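Local coordinates for protein aminoglycoside 6-adenylyltransferase (Bacillus subtilis, PDB 2PBE) that transfers a nucleotidyl group from ATP or GTP to O-6 of streptomycin (AMP from ATP, GMP from GTP), giving Bacillus subtilis resistance to this antibiotic, at residues 17-21 with 126-130; 10-16 with 45-49; 112-116 with 132-136; 143-149 with 194-198; 60-64 with 91-95. All coordinates share one frame. Numbering follows the deposited sequence.

Interaction 1: residues 17-21 with 126-130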
# COMPACT_ATOMS: atom_id res chain seq x y z
N ALA A 17 11.98 1.66 -6.11
CA ALA A 17 11.67 0.33 -6.61
C ALA A 17 10.57 0.36 -7.66
O ALA A 17 10.71 -0.27 -8.71
CB ALA A 17 11.26 -0.56 -5.47
N LEU A 18 9.50 1.10 -7.37
CA LEU A 18 8.36 1.22 -8.27
C LEU A 18 8.74 1.61 -9.69
O LEU A 18 8.22 1.07 -10.66
CB LEU A 18 7.36 2.26 -7.75
CG LEU A 18 6.36 1.88 -6.65
CD1 LEU A 18 5.61 3.11 -6.18
CD2 LEU A 18 5.39 0.85 -7.18
N ASN A 19 9.66 2.57 -9.80
CA ASN A 19 10.06 3.05 -11.11
C ASN A 19 11.18 2.29 -11.77
O ASN A 19 11.38 2.43 -12.97
CB ASN A 19 10.45 4.52 -11.02
CG ASN A 19 9.34 5.37 -10.47
OD1 ASN A 19 8.18 5.20 -10.82
ND2 ASN A 19 9.69 6.31 -9.61
N ASP A 20 11.90 1.47 -11.01
CA ASP A 20 12.99 0.72 -11.60
C ASP A 20 12.57 -0.66 -12.08
O ASP A 20 12.13 -1.52 -11.31
CB ASP A 20 14.15 0.62 -10.63
CG ASP A 20 15.46 0.43 -11.35
OD1 ASP A 20 16.39 1.25 -11.18
OD2 ASP A 20 15.55 -0.55 -12.10
N GLU A 21 12.72 -0.86 -13.39
CA GLU A 21 12.36 -2.10 -14.06
C GLU A 21 13.15 -3.33 -13.65
O GLU A 21 12.69 -4.45 -13.85
CB GLU A 21 12.43 -1.91 -15.58
CG GLU A 21 11.26 -1.07 -16.14
CD GLU A 21 11.16 -1.07 -17.65
OE1 GLU A 21 11.29 -2.15 -18.25
OE2 GLU A 21 10.92 0.01 -18.25
N LEU A 126 7.00 -5.76 0.66
CA LEU A 126 6.35 -4.47 0.44
C LEU A 126 5.80 -4.33 -0.96
O LEU A 126 4.74 -3.72 -1.16
CB LEU A 126 7.30 -3.32 0.74
CG LEU A 126 7.89 -3.24 2.15
CD1 LEU A 126 8.66 -1.93 2.31
CD2 LEU A 126 6.79 -3.33 3.21
N LEU A 127 6.52 -4.89 -1.92
CA LEU A 127 6.12 -4.84 -3.32
C LEU A 127 6.55 -6.07 -4.09
O LEU A 127 7.68 -6.55 -3.94
CB LEU A 127 6.69 -3.59 -4.01
CG LEU A 127 6.39 -3.34 -5.49
CD1 LEU A 127 4.88 -3.29 -5.77
CD2 LEU A 127 7.05 -2.03 -5.88
N ASP A 128 5.63 -6.56 -4.91
CA ASP A 128 5.87 -7.71 -5.77
C ASP A 128 5.30 -7.30 -7.12
O ASP A 128 4.11 -7.03 -7.23
CB ASP A 128 5.13 -8.94 -5.24
CG ASP A 128 5.53 -10.20 -5.97
OD1 ASP A 128 6.37 -10.12 -6.89
OD2 ASP A 128 5.01 -11.28 -5.63
N LYS A 129 6.14 -7.25 -8.13
CA LYS A 129 5.69 -6.83 -9.44
C LYS A 129 5.23 -7.96 -10.33
O LYS A 129 4.49 -7.73 -11.29
CB LYS A 129 6.78 -6.03 -10.15
CG LYS A 129 7.13 -4.70 -9.47
CD LYS A 129 8.10 -3.91 -10.34
CE LYS A 129 8.51 -2.60 -9.70
NZ LYS A 129 9.48 -1.88 -10.55
N ASP A 130 5.63 -9.17 -9.99
CA ASP A 130 5.26 -10.34 -10.78
C ASP A 130 4.28 -11.28 -10.12
O ASP A 130 3.48 -11.91 -10.81
CB ASP A 130 6.53 -11.09 -11.17
CG ASP A 130 7.58 -10.16 -11.75
OD1 ASP A 130 7.22 -9.36 -12.64
OD2 ASP A 130 8.75 -10.22 -11.31
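Polar contacts dominate where the end of helix 6-19 meets the loop that follows strand 125-128. The side chain of Lys129 is almost fully extended and carries its ammonium group to backbone carbonyls at the helix terminus. Lys129 NZ donates to Ala17 O at 2.7 Å and to Asp20 O at 2.8 Å, with a weak third bond to Leu18 O at 3.2 Å. Ala17 O also receives a weak bond from Asp20 N at 3.1 Å, in the turn where Asp20 departs from helical geometry. Of the acids close by, Asp20 forms a salt bridge with Arg22 and Asp130 one with Arg24.

The apolar part lies two residues earlier, on the strand. Leu127 CD2 packs against Leu18 CD2 at 3.6 Å and approaches Ala17 CB at 4.5 Å. Leu126 and Leu127 form a classic beta bulge opposite Val26 of the adjacent strand 23-28.

Carbonyls at the C-terminal end of a helix lack the amide partners of a further turn and carry the negative end of the helix dipole. A lysine ammonium group can satisfy several of them at once, so Lys129 NZ ties the last carbonyls of the helix and that of Asp20 to the end of the strand.

Interaction 2: residues 10-16 with 45-49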
# COMPACT_ATOMS: atom_id res chain seq x y z
N MSE A 10 10.91 5.75 3.85
CA MSE A 10 10.23 4.63 3.22
C MSE A 10 9.70 5.00 1.86
O MSE A 10 9.73 4.18 0.94
CB MSE A 10 9.07 4.13 4.08
CG MSE A 10 9.50 3.40 5.34
SE MSE A 10 10.87 2.04 5.02
CE MSE A 10 10.15 1.18 3.44
N ASP A 11 9.19 6.23 1.74
CA ASP A 11 8.67 6.70 0.47
C ASP A 11 9.76 6.57 -0.58
O ASP A 11 9.56 5.97 -1.63
CB ASP A 11 8.22 8.17 0.55
CG ASP A 11 6.96 8.36 1.38
OD1 ASP A 11 6.03 7.53 1.25
OD2 ASP A 11 6.90 9.36 2.14
N ILE A 12 10.93 7.13 -0.29
CA ILE A 12 12.04 7.09 -1.22
C ILE A 12 12.36 5.68 -1.69
O ILE A 12 12.46 5.43 -2.89
CB ILE A 12 13.27 7.73 -0.55
CG1 ILE A 12 12.95 9.19 -0.21
CG2 ILE A 12 14.47 7.65 -1.45
CD1 ILE A 12 14.00 9.90 0.60
N PHE A 13 12.52 4.75 -0.77
CA PHE A 13 12.85 3.38 -1.14
C PHE A 13 11.76 2.70 -1.96
O PHE A 13 12.05 2.00 -2.93
CB PHE A 13 13.13 2.54 0.10
CG PHE A 13 14.17 3.10 1.03
CD1 PHE A 13 15.26 3.87 0.55
CD2 PHE A 13 14.11 2.81 2.41
CE1 PHE A 13 16.26 4.35 1.44
CE2 PHE A 13 15.10 3.27 3.31
CZ PHE A 13 16.18 4.04 2.83
N LEU A 14 10.52 2.89 -1.54
CA LEU A 14 9.39 2.30 -2.23
C LEU A 14 9.25 2.92 -3.61
O LEU A 14 9.07 2.24 -4.62
CB LEU A 14 8.13 2.54 -1.40
CG LEU A 14 6.80 1.79 -1.57
CD1 LEU A 14 6.06 2.30 -2.79
CD2 LEU A 14 7.09 0.29 -1.65
N ASP A 15 9.37 4.24 -3.65
CA ASP A 15 9.25 4.98 -4.90
C ASP A 15 10.34 4.58 -5.89
O ASP A 15 10.09 4.45 -7.09
CB ASP A 15 9.34 6.48 -4.62
CG ASP A 15 8.80 7.30 -5.76
OD1 ASP A 15 7.57 7.24 -5.97
OD2 ASP A 15 9.60 7.99 -6.43
N PHE A 16 11.53 4.37 -5.37
CA PHE A 16 12.64 3.97 -6.21
C PHE A 16 12.32 2.66 -6.91
O PHE A 16 12.38 2.56 -8.14
CB PHE A 16 13.91 3.79 -5.40
CG PHE A 16 15.08 3.40 -6.23
CD1 PHE A 16 15.60 4.30 -7.21
CD2 PHE A 16 15.67 2.14 -6.09
CE1 PHE A 16 16.69 3.94 -8.04
CE2 PHE A 16 16.77 1.75 -6.91
CZ PHE A 16 17.28 2.65 -7.89
N TYR A 45 17.36 1.39 8.59
CA TYR A 45 16.52 0.77 7.59
C TYR A 45 17.15 -0.45 6.94
O TYR A 45 18.30 -0.43 6.49
CB TYR A 45 16.15 1.79 6.53
CG TYR A 45 15.39 2.95 7.13
CD1 TYR A 45 14.01 2.83 7.42
CD2 TYR A 45 16.05 4.16 7.48
CE1 TYR A 45 13.28 3.90 8.04
CE2 TYR A 45 15.35 5.24 8.11
CZ TYR A 45 13.96 5.10 8.38
OH TYR A 45 13.25 6.12 9.00
N ASP A 46 16.38 -1.53 6.94
CA ASP A 46 16.81 -2.79 6.35
C ASP A 46 15.95 -3.12 5.16
O ASP A 46 14.84 -3.60 5.30
CB ASP A 46 16.68 -3.92 7.36
CG ASP A 46 18.01 -4.32 7.97
OD1 ASP A 46 18.75 -5.06 7.29
OD2 ASP A 46 18.32 -3.87 9.11
N ILE A 47 16.48 -2.84 3.98
CA ILE A 47 15.76 -3.05 2.75
C ILE A 47 16.44 -4.06 1.85
O ILE A 47 17.66 -4.16 1.83
CB ILE A 47 15.65 -1.73 1.98
CG1 ILE A 47 15.16 -0.62 2.93
CG2 ILE A 47 14.72 -1.88 0.78
CD1 ILE A 47 13.77 -0.84 3.52
N SER A 48 15.64 -4.81 1.10
CA SER A 48 16.15 -5.79 0.15
C SER A 48 15.39 -5.66 -1.16
O SER A 48 14.16 -5.73 -1.18
CB SER A 48 15.96 -7.22 0.67
OG SER A 48 16.75 -7.50 1.80
N TYR A 49 16.13 -5.48 -2.25
CA TYR A 49 15.53 -5.39 -3.58
C TYR A 49 15.89 -6.64 -4.36
O TYR A 49 17.07 -6.94 -4.55
CB TYR A 49 16.09 -4.20 -4.37
CG TYR A 49 15.76 -2.80 -3.88
CD1 TYR A 49 14.48 -2.50 -3.33
CD2 TYR A 49 16.68 -1.74 -4.09
CE1 TYR A 49 14.13 -1.16 -3.00
CE2 TYR A 49 16.34 -0.40 -3.76
CZ TYR A 49 15.06 -0.11 -3.22
OH TYR A 49 14.72 1.20 -2.93
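Helix-on-sheet packing in the nucleotidyltransferase part of the enzyme brings helix 6-19 against strand 45-51. The two short segments run almost parallel, at 4°, with their axes 10.6 Å apart, and Tyr45, Ile47 and Tyr49 all direct their CA-to-CB bonds at the helix.

Phe13 is the central helix residue. Its CE2 lies 3.7 Å from Tyr45 CB, its CD2 is 3.6 Å from Ile47 CG1, and its ring edge points at the face of the Tyr45 ring in an offset edge-to-face pair, centroids 5.9 Å apart and planes at 73°. One turn earlier, selenomethionine Met10 places SE 4.0 Å from Tyr45 CD1, an oblique Met-aromatic contact, and its CE 4.1 Å from Ile47 CD1. At the other end, Phe16 CD2 packs on Tyr49 CE2 at 3.5 Å. The direct polar link is Tyr49 OH donating to Phe13 O at 2.8 Å, which gives the buried hydroxyl a partner.

Around this layer, Leu102 of strand 101-108 touches Phe13, Tyr45 and Ile47, while Ile23 of strand 23-28 meets Phe16 and Tyr49. The helix thus covers strand 45-51 together with the strands that flank it in the sheet.

Interaction 3: residues 112-116 with 132-136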
# COMPACT_ATOMS: atom_id res chain seq x y z
N ALA A 112 14.40 -15.72 -4.83
CA ALA A 112 13.32 -15.30 -3.94
C ALA A 112 12.68 -16.50 -3.25
O ALA A 112 12.51 -16.51 -2.03
CB ALA A 112 12.27 -14.52 -4.73
N GLU A 113 12.32 -17.49 -4.06
CA GLU A 113 11.71 -18.72 -3.58
C GLU A 113 12.53 -19.33 -2.44
O GLU A 113 12.00 -19.58 -1.37
CB GLU A 113 11.60 -19.73 -4.73
CG GLU A 113 11.10 -19.15 -6.07
CD GLU A 113 12.19 -18.41 -6.86
OE1 GLU A 113 12.39 -17.19 -6.65
OE2 GLU A 113 12.87 -19.07 -7.70
N ASP A 114 13.83 -19.55 -2.70
CA ASP A 114 14.72 -20.13 -1.70
C ASP A 114 14.64 -19.27 -0.45
O ASP A 114 14.44 -19.77 0.66
CB ASP A 114 16.19 -20.13 -2.17
CG ASP A 114 16.44 -21.03 -3.38
OD1 ASP A 114 15.96 -22.19 -3.36
OD2 ASP A 114 17.15 -20.59 -4.33
N TYR A 115 14.79 -17.96 -0.66
CA TYR A 115 14.76 -16.96 0.41
C TYR A 115 13.52 -17.07 1.28
O TYR A 115 13.64 -17.23 2.50
CB TYR A 115 14.81 -15.57 -0.20
CG TYR A 115 14.89 -14.45 0.81
CD1 TYR A 115 16.15 -13.91 1.20
CD2 TYR A 115 13.71 -13.87 1.36
CE1 TYR A 115 16.22 -12.80 2.10
CE2 TYR A 115 13.77 -12.79 2.26
CZ TYR A 115 15.01 -12.24 2.62
OH TYR A 115 15.01 -11.12 3.43
N PHE A 116 12.35 -16.94 0.65
CA PHE A 116 11.07 -17.02 1.34
C PHE A 116 11.00 -18.28 2.19
O PHE A 116 10.88 -18.21 3.42
CB PHE A 116 9.92 -17.04 0.32
CG PHE A 116 9.67 -15.72 -0.37
CD1 PHE A 116 9.08 -15.71 -1.64
CD2 PHE A 116 10.01 -14.48 0.24
CE1 PHE A 116 8.80 -14.48 -2.32
CE2 PHE A 116 9.76 -13.22 -0.41
CZ PHE A 116 9.16 -13.23 -1.68
N PHE A 132 4.79 -14.16 -8.82
CA PHE A 132 4.98 -15.55 -9.25
C PHE A 132 4.82 -16.48 -8.05
O PHE A 132 4.19 -17.54 -8.15
CB PHE A 132 6.37 -15.73 -9.85
N ILE A 133 5.39 -16.07 -6.93
CA ILE A 133 5.36 -16.84 -5.70
C ILE A 133 4.17 -16.50 -4.81
O ILE A 133 3.55 -15.43 -4.95
CB ILE A 133 6.66 -16.58 -4.88
CG1 ILE A 133 7.86 -16.74 -5.82
CG2 ILE A 133 6.76 -17.55 -3.70
CD1 ILE A 133 9.16 -16.22 -5.28
N ASN A 134 3.85 -17.44 -3.92
CA ASN A 134 2.77 -17.30 -2.94
C ASN A 134 3.47 -17.28 -1.57
O ASN A 134 4.50 -17.94 -1.39
CB ASN A 134 1.83 -18.48 -3.05
N TYR A 135 2.92 -16.52 -0.60
CA TYR A 135 3.56 -16.44 0.72
C TYR A 135 2.81 -15.81 1.91
O TYR A 135 1.59 -15.65 1.91
CB TYR A 135 4.93 -15.76 0.59
CG TYR A 135 4.89 -14.55 -0.32
CD1 TYR A 135 4.30 -13.33 0.09
CD2 TYR A 135 5.41 -14.63 -1.64
CE1 TYR A 135 4.21 -12.21 -0.80
CE2 TYR A 135 5.33 -13.53 -2.53
CZ TYR A 135 4.72 -12.32 -2.11
OH TYR A 135 4.60 -11.28 -3.00
N LYS A 136 3.61 -15.50 2.94
CA LYS A 136 3.23 -14.94 4.24
C LYS A 136 2.05 -13.96 4.41
O LYS A 136 1.37 -13.56 3.47
CB LYS A 136 4.49 -14.33 4.93
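Helix 112-117 begins with residues 112-116, closed by the backbone bond from Phe116 N to Ala112 O at 2.7 Å, whereas residues 132-136 have no regular structure and follow strand 125-128. The two backbones come nearest at Glu113 and Ile133, with CA atoms 7.0 Å apart, and at Phe116 and Tyr135, 7.6 Å apart. This is helix-to-loop packing at the surface of the fold, beside strand 125-128, whose Val125 touches both Phe116 and Tyr135.

Ile133 and Tyr135 send their CA-to-CB bonds toward the helix, two residues apart on an extended piece of chain. Ile133 CD1 settles among three helix residues: Ala112 CB and Glu113 CG, each 3.6 Å away, and Phe116 CE1 at 3.5 Å. The Phe116 and Tyr135 rings meet obliquely, centroids 4.7 Å apart and planes at 49°. Tyr135 OH hydrogen-bonds to Asp128, while the pairing with the helix is apolar. Tyr135 CG sits over one face of the Phe116 ring, and the closest atoms of the pair are Phe116 CE1 and Tyr135 CD2 at 3.5 Å.

Interaction 4: residues 143-149 with 194-198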
# COMPACT_ATOMS: atom_id res chain seq x y z
N GLN A 143 -3.80 -7.49 6.84
CA GLN A 143 -4.75 -6.38 6.90
C GLN A 143 -4.43 -5.36 5.81
O GLN A 143 -5.32 -4.77 5.19
CB GLN A 143 -4.64 -5.73 8.27
CG GLN A 143 -5.56 -4.55 8.47
CD GLN A 143 -5.18 -3.71 9.67
OE1 GLN A 143 -5.85 -2.73 9.99
NE2 GLN A 143 -4.08 -4.09 10.35
N TYR A 144 -3.13 -5.15 5.58
CA TYR A 144 -2.67 -4.18 4.61
C TYR A 144 -2.27 -4.78 3.26
O TYR A 144 -1.99 -4.04 2.32
CB TYR A 144 -1.48 -3.41 5.17
CG TYR A 144 -1.76 -2.72 6.48
CD1 TYR A 144 -2.65 -1.63 6.55
CD2 TYR A 144 -1.12 -3.15 7.67
CE1 TYR A 144 -2.91 -0.95 7.80
CE2 TYR A 144 -1.35 -2.49 8.93
CZ TYR A 144 -2.25 -1.39 8.98
OH TYR A 144 -2.48 -0.73 10.17
N TRP A 145 -2.27 -6.10 3.15
CA TRP A 145 -1.86 -6.73 1.91
C TRP A 145 -2.86 -6.57 0.77
O TRP A 145 -4.05 -6.84 0.93
CB TRP A 145 -1.56 -8.22 2.09
CG TRP A 145 -0.76 -8.77 0.95
CD1 TRP A 145 -1.14 -9.78 0.11
CD2 TRP A 145 0.53 -8.34 0.50
NE1 TRP A 145 -0.16 -10.01 -0.83
CE2 TRP A 145 0.87 -9.14 -0.62
CE3 TRP A 145 1.43 -7.34 0.94
CZ2 TRP A 145 2.09 -8.99 -1.33
CZ3 TRP A 145 2.66 -7.18 0.23
CH2 TRP A 145 2.96 -8.02 -0.90
N ILE A 146 -2.36 -6.14 -0.39
CA ILE A 146 -3.20 -5.94 -1.57
C ILE A 146 -2.69 -6.78 -2.74
O ILE A 146 -1.49 -6.84 -2.99
CB ILE A 146 -3.23 -4.43 -1.97
CG1 ILE A 146 -4.09 -3.65 -0.97
CG2 ILE A 146 -3.73 -4.25 -3.42
CD1 ILE A 146 -5.56 -4.05 -0.94
N LYS A 147 -3.61 -7.44 -3.44
CA LYS A 147 -3.31 -8.26 -4.61
C LYS A 147 -4.65 -8.52 -5.29
O LYS A 147 -5.69 -8.29 -4.68
CB LYS A 147 -2.66 -9.58 -4.20
CG LYS A 147 -3.36 -10.32 -3.09
CD LYS A 147 -2.92 -11.78 -3.04
CE LYS A 147 -3.57 -12.58 -4.16
NZ LYS A 147 -5.08 -12.55 -4.06
N ARG A 148 -4.63 -8.99 -6.54
CA ARG A 148 -5.88 -9.23 -7.29
C ARG A 148 -6.89 -9.99 -6.44
O ARG A 148 -6.62 -11.11 -5.98
CB ARG A 148 -5.61 -9.99 -8.61
CG ARG A 148 -6.75 -9.85 -9.65
CD ARG A 148 -6.90 -11.11 -10.51
NE ARG A 148 -7.07 -12.25 -9.61
CZ ARG A 148 -7.73 -13.38 -9.88
NH1 ARG A 148 -8.32 -13.56 -11.05
NH2 ARG A 148 -7.83 -14.33 -8.94
N PRO A 149 -8.08 -9.41 -6.24
CA PRO A 149 -9.05 -10.13 -5.42
C PRO A 149 -9.68 -11.29 -6.15
O PRO A 149 -9.72 -11.31 -7.38
CB PRO A 149 -10.08 -9.05 -5.10
CG PRO A 149 -10.08 -8.22 -6.34
CD PRO A 149 -8.59 -8.09 -6.65
N ARG A 194 -9.05 -0.07 -0.01
CA ARG A 194 -8.69 -1.40 -0.49
C ARG A 194 -9.23 -1.55 -1.89
O ARG A 194 -8.55 -2.05 -2.77
CB ARG A 194 -9.30 -2.49 0.39
CG ARG A 194 -8.92 -3.91 -0.02
CD ARG A 194 -9.55 -4.92 0.91
NE ARG A 194 -9.19 -4.69 2.31
CZ ARG A 194 -8.06 -5.11 2.86
NH1 ARG A 194 -7.16 -5.79 2.13
NH2 ARG A 194 -7.83 -4.84 4.14
N MSE A 195 -10.47 -1.12 -2.07
CA MSE A 195 -11.13 -1.18 -3.38
C MSE A 195 -10.32 -0.39 -4.40
O MSE A 195 -10.15 -0.81 -5.55
CB MSE A 195 -12.55 -0.61 -3.29
CG MSE A 195 -13.41 -0.89 -4.52
SE MSE A 195 -13.40 -2.77 -5.07
CE MSE A 195 -14.62 -3.52 -3.72
N MSE A 196 -9.82 0.77 -3.98
CA MSE A 196 -9.03 1.60 -4.87
C MSE A 196 -7.68 0.95 -5.13
O MSE A 196 -7.16 1.00 -6.25
CB MSE A 196 -8.85 2.99 -4.25
CG MSE A 196 -10.14 3.78 -4.17
SE MSE A 196 -10.03 5.50 -3.24
CE MSE A 196 -9.52 6.70 -4.68
N ALA A 197 -7.13 0.31 -4.11
CA ALA A 197 -5.85 -0.36 -4.26
C ALA A 197 -6.00 -1.54 -5.22
O ALA A 197 -5.12 -1.77 -6.06
CB ALA A 197 -5.34 -0.84 -2.91
N TRP A 198 -7.11 -2.25 -5.11
CA TRP A 198 -7.36 -3.40 -5.98
C TRP A 198 -7.48 -2.93 -7.43
O TRP A 198 -7.15 -3.66 -8.37
CB TRP A 198 -8.65 -4.13 -5.58
CG TRP A 198 -8.54 -5.07 -4.38
CD1 TRP A 198 -7.39 -5.55 -3.82
CD2 TRP A 198 -9.62 -5.70 -3.67
NE1 TRP A 198 -7.67 -6.45 -2.82
CE2 TRP A 198 -9.03 -6.56 -2.70
CE3 TRP A 198 -11.03 -5.62 -3.76
CZ2 TRP A 198 -9.81 -7.36 -1.81
CZ3 TRP A 198 -11.82 -6.42 -2.88
CH2 TRP A 198 -11.19 -7.28 -1.92
O HOH W 1 -6.08 -8.61 -1.14
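Arg194 opens the helical segment and makes its direct hydrogen bond: NH2 donates to Gln143 O at 2.7 Å. The aliphatic part of the same side chain packs on the strand, with Arg194 CG 3.5 Å from Ile146 CD1. One turn on, Ala197 points at the strand and sets its CB 3.6 Å from Ile146 CG1; a small residue here lets the isoleucine come close to the helix. Trp198, whose amide bonds back to Arg194 O at 2.8 Å, completes the surface. Its CD1 lies 3.7 Å from Ile146 CD1, and Pro149 CB stands over its six-membered ring, 3.5 Å from the centroid and 5° off the normal, a CH-pi contact. Trp198 NE1 donates to a water at 3.2 Å, which in turn gives a weak bond to Trp145 O at 3.4 Å. Ile146, also touching Phe208 of strand 207-209, is thus buried between sheet and helix. This is a helix packed against an edge strand: strand 145-146, outermost in the mixed sheet, is joined to helix 177-204.

Interaction 5: residues 60-64 with 91-95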
# COMPACT_ATOMS: atom_id res chain seq x y z
N ASN A 60 28.33 1.20 -11.44
CA ASN A 60 28.91 2.29 -10.64
C ASN A 60 27.93 2.72 -9.55
O ASN A 60 26.87 2.13 -9.41
CB ASN A 60 29.30 3.49 -11.52
CG ASN A 60 28.11 4.15 -12.16
OD1 ASN A 60 27.45 3.58 -13.02
ND2 ASN A 60 27.84 5.38 -11.73
N ASP A 61 28.29 3.74 -8.78
CA ASP A 61 27.46 4.17 -7.66
C ASP A 61 26.63 5.44 -7.82
O ASP A 61 26.17 5.99 -6.82
CB ASP A 61 28.34 4.30 -6.40
CG ASP A 61 29.11 3.02 -6.09
OD1 ASP A 61 28.62 1.92 -6.43
OD2 ASP A 61 30.20 3.13 -5.49
N GLN A 62 26.43 5.89 -9.05
CA GLN A 62 25.66 7.11 -9.31
C GLN A 62 24.17 7.01 -8.94
O GLN A 62 23.61 7.92 -8.33
CB GLN A 62 25.77 7.50 -10.79
CG GLN A 62 26.95 8.40 -11.14
CD GLN A 62 26.91 9.73 -10.41
OE1 GLN A 62 25.95 10.49 -10.52
NE2 GLN A 62 27.97 10.01 -9.65
N TRP A 63 23.55 5.89 -9.28
CA TRP A 63 22.13 5.69 -8.99
C TRP A 63 21.80 5.84 -7.49
O TRP A 63 20.64 6.05 -7.12
CB TRP A 63 21.68 4.32 -9.49
CG TRP A 63 22.40 3.23 -8.83
CD1 TRP A 63 23.64 2.74 -9.16
CD2 TRP A 63 21.96 2.50 -7.69
NE1 TRP A 63 24.00 1.74 -8.28
CE2 TRP A 63 22.99 1.56 -7.37
CE3 TRP A 63 20.79 2.53 -6.90
CZ2 TRP A 63 22.88 0.65 -6.28
CZ3 TRP A 63 20.68 1.63 -5.81
CH2 TRP A 63 21.73 0.70 -5.51
N LEU A 64 22.83 5.72 -6.65
CA LEU A 64 22.67 5.83 -5.20
C LEU A 64 22.47 7.25 -4.73
O LEU A 64 21.95 7.49 -3.65
CB LEU A 64 23.90 5.24 -4.51
CG LEU A 64 24.05 3.71 -4.47
CD1 LEU A 64 25.48 3.35 -4.15
CD2 LEU A 64 23.12 3.14 -3.44
N SER A 91 25.47 -5.75 -1.14
CA SER A 91 24.77 -4.79 -0.32
C SER A 91 25.54 -3.50 -0.15
O SER A 91 26.67 -3.37 -0.60
CB SER A 91 24.50 -5.41 1.03
OG SER A 91 25.71 -5.86 1.60
N TYR A 92 24.90 -2.54 0.51
CA TYR A 92 25.48 -1.24 0.75
C TYR A 92 25.09 -0.84 2.16
O TYR A 92 23.96 -1.10 2.58
CB TYR A 92 24.89 -0.21 -0.21
CG TYR A 92 25.04 -0.56 -1.67
CD1 TYR A 92 26.14 -0.06 -2.43
CD2 TYR A 92 24.09 -1.38 -2.34
CE1 TYR A 92 26.29 -0.37 -3.81
CE2 TYR A 92 24.22 -1.72 -3.72
CZ TYR A 92 25.33 -1.20 -4.45
OH TYR A 92 25.49 -1.49 -5.78
N ILE A 93 26.01 -0.25 2.91
CA ILE A 93 25.64 0.21 4.24
C ILE A 93 25.91 1.70 4.11
O ILE A 93 27.06 2.10 3.85
CB ILE A 93 26.51 -0.39 5.39
CG1 ILE A 93 26.12 -1.85 5.64
CG2 ILE A 93 26.27 0.37 6.69
CD1 ILE A 93 26.50 -2.79 4.55
N ILE A 94 24.87 2.51 4.25
CA ILE A 94 25.01 3.94 4.11
C ILE A 94 24.67 4.69 5.40
O ILE A 94 23.70 4.35 6.09
CB ILE A 94 24.10 4.48 2.98
CG1 ILE A 94 24.37 3.72 1.69
CG2 ILE A 94 24.37 5.97 2.73
CD1 ILE A 94 23.35 3.99 0.59
N LEU A 95 25.48 5.70 5.69
CA LEU A 95 25.23 6.54 6.84
C LEU A 95 24.89 7.89 6.22
O LEU A 95 25.76 8.59 5.71
CB LEU A 95 26.47 6.66 7.73
CG LEU A 95 26.19 7.55 8.96
CD1 LEU A 95 25.15 6.90 9.84
CD2 LEU A 95 27.46 7.81 9.73
O HOH W 2 26.96 0.08 -7.36
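Tyr92 loses most surface in this contact, with Leu64 and Trp63 next. Tyr92 extends from strand 90-96 toward the turn that follows helix 54-58, and its ring is met by three residues of that turn. Trp63 presents the edge of its six-membered ring to the face of the Tyr92 ring, centroids 5.5 Å apart and planes at 80°, an offset edge-to-face pair in which Trp63 CZ2 comes within 3.6 Å of Tyr92 CZ. Trp63 NE1 also makes a weak hydrogen bond to Asn60 O, 3.1 Å away.

Leu64 directs its CA-to-CB bond at the strand and bridges two residues on the same side of it: its CD1 lies 3.8 Å from Tyr92 CE1 and its CD2 4.1 Å from Ile94 CD1. Met73 of strand 70-74 touches Leu64 too, so the leucine packs against neighbouring strands of the sheet.

Asp61 brings in the polar component. A water donates to Asp61 OD1 at 2.6 Å and is hydrogen-bonded to Tyr92 OH at 2.7 Å, while the other carboxylate oxygen forms a salt bridge with Lys75.

The contact is therefore mixed in its chemistry: aromatic and aliphatic groups fill the space over the strand, and the one polar group at the end of the tyrosine is connected to the turn through solvent, with the carboxylate charge balanced by a lysine.

How the interactions relate
Interactions 2 and 5 are the buried contacts, interactions 1 and 4 are partly buried, and interaction 3 lies at the surface. Interactions 1 and 2 share helix 6-19 and touch through Ala17 and Tyr49, but the helix body packs by aromatic rings whereas its end is held by a lysine. Phe16 against Trp63 continues the apolar layer from interaction 2 to interaction 5, where a water joins the polar groups. Tyr135 ties interaction 3 to interaction 1 through Asp128 and also packs on Trp145 of interaction 4. Interactions 4 and 5 lie toward opposite ends of the same mixed sheet, interaction 4 on edge strand 145-146 and interaction 5 on 90-96, next to the other edge.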